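Local structure of ComZ (Thermus thermophilus, 6QVI) at residues F428-A432 with I497-N503. The protein is a competence-associated pilin with a pseudopilin-like domain and a beta-solenoid domain, and probably acts as a DNA receptor at the pilus tip during natural transformation. Residues are numbered along the deposited sequence.
Sequences FPNHA and IRIPKEN
Two irregular segments meet here. Segment 428-432 is the turn leading into strand 432-437; segment 497-503 begins the connection from strand 491-496 of the beta-solenoid domain to strand 517-529 of the pseudopilin-like sheet. Residues 497-500 are extended, Lys501 bends the chain with helical angles, and Asn503 is left-handed (65/34), a region asparagine tolerates better than most non-glycine residues. A cis peptide bond, far more accessible before proline than elsewhere, joins Phe428 (-67/139) to Pro429 (-101/29), consistent with the centre of a type VIa turn; Asn430 follows at -89/21. The CA atoms of Pro429 and Ile499 lie 5.4 Å apart, those of Asn430 and Asn503 6.3 Å; 379 Å² is buried.

Most of the contact is apolar. Pro429 points toward the other segment, its CG 3.8 Å from Pro500 CD. Ile499 serves several partners through its branches: CG2 lies 3.9 Å from Pro429 CB, while CD1 lies 3.9 Å from Phe428 CZ and 4.2 Å from Ala432 CB, where a small methyl fits. The Phe428 ring edge brings CD2 3.9 Å from Ile497 CG2.

Among polar atoms, Arg498 O closely approaches Pro429 CG (3.3 Å). With chi1 t, the Asn503 amide reaches the turn: ND2 donates a hydrogen bond to Asn430 O at 2.7 Å (N-H...O 155°). Facing away, His431 ND1 and NE2 hydrogen-bond to the Gly426 and Ala391 backbone, and Arg498 forms a salt bridge with Glu136.

Non-directional packing thus dominates, with one directional hydrogen bond at Asn503, where the chain departs toward the pseudopilin-like sheet.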
ATOM      1  N   PHE A 428      -1.985  11.779  12.508  1.00107.39           N
ATOM      2  CA  PHE A 428      -2.088  10.858  11.389  1.00104.22           C
ATOM      3  C   PHE A 428      -1.724  11.564  10.085  1.00111.75           C
ATOM      4  O   PHE A 428      -2.152  12.699   9.849  1.00114.44           O
ATOM      5  CB  PHE A 428      -3.513  10.335  11.285  1.00100.76           C
ATOM      6  CG  PHE A 428      -3.607   8.901  10.876  1.00 95.52           C
ATOM      7  CD1 PHE A 428      -3.103   7.903  11.690  1.00 91.72           C
ATOM      8  CD2 PHE A 428      -4.171   8.550   9.659  1.00 98.15           C
ATOM      9  CE1 PHE A 428      -3.185   6.571  11.319  1.00 86.98           C
ATOM     10  CE2 PHE A 428      -4.248   7.220   9.276  1.00 98.13           C
ATOM     11  CZ  PHE A 428      -3.753   6.226  10.116  1.00 90.12           C
ATOM     12  N   PRO A 429      -0.980  10.902   9.193  1.00115.52           N
ATOM     13  CA  PRO A 429      -0.533   9.530   9.398  1.00110.76           C
ATOM     14  C   PRO A 429       0.918   9.450   9.843  1.00111.75           C
ATOM     15  O   PRO A 429       1.586   8.465   9.531  1.00114.81           O
ATOM     16  CB  PRO A 429      -0.699   8.905   8.016  1.00113.68           C
ATOM     17  CG  PRO A 429      -0.482  10.073   7.057  1.00120.32           C
ATOM     18  CD  PRO A 429      -0.619  11.374   7.848  1.00123.24           C
ATOM     19  N   ASN A 430       1.366  10.477  10.523  1.00106.08           N
ATOM     20  CA  ASN A 430       2.676  10.398  11.050  1.00103.40           C
ATOM     21  C   ASN A 430       2.534   9.765  12.423  1.00105.05           C
ATOM     22  O   ASN A 430       3.480   9.827  13.159  1.00114.24           O
ATOM     23  CB  ASN A 430       3.259  11.780  11.208  1.00110.85           C
ATOM     24  CG  ASN A 430       3.650  12.393   9.892  1.00115.61           C
ATOM     25  OD1 ASN A 430       3.382  11.838   8.844  1.00117.49           O
ATOM     26  ND2 ASN A 430       4.291  13.545   9.943  1.00115.19           N
ATOM     27  N   HIS A 431       1.467   9.060  12.722  1.00101.49           N
ATOM     28  CA  HIS A 431       1.328   8.446  14.009  1.00 96.80           C
ATOM     29  C   HIS A 431       0.250   7.446  13.819  1.00 94.68           C
ATOM     30  O   HIS A 431      -0.901   7.792  13.803  1.00 94.29           O
ATOM     31  CB  HIS A 431       0.859   9.480  14.981  1.00 99.88           C
ATOM     32  CG  HIS A 431       0.596   8.942  16.334  1.00104.97           C
ATOM     33  ND1 HIS A 431      -0.223   9.581  17.229  1.00109.25           N
ATOM     34  CD2 HIS A 431       1.036   7.826  16.949  1.00103.44           C
ATOM     35  CE1 HIS A 431      -0.271   8.883  18.344  1.00108.35           C
ATOM     36  NE2 HIS A 431       0.480   7.813  18.198  1.00105.01           N
ATOM     37  N   ALA A 432       0.617   6.192  13.680  1.00 94.40           N
ATOM     38  CA  ALA A 432      -0.372   5.182  13.417  1.00 86.71           C
ATOM     39  C   ALA A 432      -0.227   3.921  14.212  1.00 83.91           C
ATOM     40  O   ALA A 432       0.854   3.475  14.497  1.00 82.18           O
ATOM     41  CB  ALA A 432      -0.315   4.839  11.954  1.00 78.55           C
ATOM     42  N   ILE A 497      -6.461   6.474   3.730  1.00 66.76           N
ATOM     43  CA  ILE A 497      -5.480   7.495   4.043  1.00 68.87           C
ATOM     44  C   ILE A 497      -4.103   6.866   3.889  1.00 76.35           C
ATOM     45  O   ILE A 497      -3.706   6.011   4.688  1.00 77.98           O
ATOM     46  CB  ILE A 497      -5.666   8.053   5.454  1.00 75.36           C
ATOM     47  CG1 ILE A 497      -7.019   8.718   5.587  1.00 77.37           C
ATOM     48  CG2 ILE A 497      -4.570   9.043   5.794  1.00 79.49           C
ATOM     49  CD1 ILE A 497      -7.211   9.419   6.930  1.00 78.00           C
ATOM     50  N   ARG A 498      -3.360   7.326   2.892  1.00 87.33           N
ATOM     51  CA  ARG A 498      -2.030   6.804   2.647  1.00 88.20           C
ATOM     52  C   ARG A 498      -1.160   7.042   3.869  1.00 90.63           C
ATOM     53  O   ARG A 498      -1.224   8.097   4.492  1.00 97.81           O
ATOM     54  CB  ARG A 498      -1.434   7.492   1.423  1.00 88.20           C
ATOM     55  CG  ARG A 498       0.084   7.532   1.346  1.00 92.04           C
ATOM     56  CD  ARG A 498       0.557   8.415   0.166  1.00 97.05           C
ATOM     57  NE  ARG A 498       0.571   7.708  -1.111  1.00101.63           N
ATOM     58  CZ  ARG A 498       0.538   8.300  -2.304  1.00108.02           C
ATOM     59  NH1 ARG A 498       0.485   9.624  -2.397  1.00110.07           N
ATOM     60  NH2 ARG A 498       0.569   7.567  -3.414  1.00108.82           N
ATOM     61  N   ILE A 499      -0.390   6.035   4.247  1.00 89.69           N
ATOM     62  CA  ILE A 499       0.604   6.160   5.310  1.00 94.96           C
ATOM     63  C   ILE A 499       1.975   6.078   4.670  1.00101.64           C
ATOM     64  O   ILE A 499       2.279   5.080   3.991  1.00104.97           O
ATOM     65  CB  ILE A 499       0.413   5.114   6.422  1.00 91.14           C
ATOM     66  CG1 ILE A 499      -1.061   5.000   6.802  1.00 90.77           C
ATOM     67  CG2 ILE A 499       1.221   5.479   7.643  1.00 93.04           C
ATOM     68  CD1 ILE A 499      -1.320   4.033   7.974  1.00 88.52           C
ATOM     69  N   PRO A 500       2.823   7.107   4.806  1.00101.64           N
ATOM     70  CA  PRO A 500       4.146   7.107   4.171  1.00102.79           C
ATOM     71  C   PRO A 500       4.995   5.915   4.600  1.00106.46           C
ATOM     72  O   PRO A 500       4.895   5.450   5.737  1.00108.73           O
ATOM     73  CB  PRO A 500       4.763   8.438   4.631  1.00 99.71           C
ATOM     74  CG  PRO A 500       3.930   8.891   5.804  1.00 97.98           C
ATOM     75  CD  PRO A 500       2.555   8.350   5.556  1.00 98.79           C
ATOM     76  N   LYS A 501       5.813   5.392   3.667  1.00105.83           N
ATOM     77  CA  LYS A 501       6.446   4.098   3.917  1.00107.37           C
ATOM     78  C   LYS A 501       7.262   4.144   5.208  1.00112.00           C
ATOM     79  O   LYS A 501       7.221   3.203   6.007  1.00112.21           O
ATOM     80  CB  LYS A 501       7.347   3.694   2.737  1.00104.96           C
ATOM     81  CG  LYS A 501       8.193   2.437   3.015  1.00106.53           C
ATOM     82  CD  LYS A 501       7.511   1.163   2.471  1.00108.24           C
ATOM     83  CE  LYS A 501       8.197  -0.125   2.939  1.00109.87           C
ATOM     84  NZ  LYS A 501       7.891  -0.389   4.394  1.00109.91           N
ATOM     85  N   GLU A 502       7.995   5.237   5.445  1.00121.28           N
ATOM     86  CA  GLU A 502       8.586   5.448   6.758  1.00131.25           C
ATOM     87  C   GLU A 502       7.452   5.785   7.700  1.00127.91           C
ATOM     88  O   GLU A 502       6.506   6.462   7.310  1.00123.28           O
ATOM     89  CB  GLU A 502       9.667   6.548   6.749  1.00140.33           C
ATOM     90  CG  GLU A 502       9.225   8.042   6.637  1.00149.49           C
ATOM     91  CD  GLU A 502       9.222   8.589   5.204  1.00152.96           C
ATOM     92  OE1 GLU A 502      10.083   9.461   4.863  1.00153.82           O
ATOM     93  OE2 GLU A 502       8.446   8.080   4.398  1.00153.70           O
ATOM     94  N   ASN A 503       7.562   5.330   8.943  1.00131.08           N
ATOM     95  CA  ASN A 503       6.550   5.582   9.964  1.00132.05           C
ATOM     96  C   ASN A 503       5.221   4.896   9.598  1.00125.15           C
ATOM     97  O   ASN A 503       4.131   5.405   9.874  1.00132.31           O
ATOM     98  CB  ASN A 503       6.380   7.101  10.174  1.00140.32           C
ATOM     99  CG  ASN A 503       5.505   7.447  11.350  1.00147.26           C
ATOM    100  OD1 ASN A 503       4.936   6.569  12.002  1.00149.51           O
ATOM    101  ND2 ASN A 503       5.390   8.731  11.631  1.00150.02           N
TER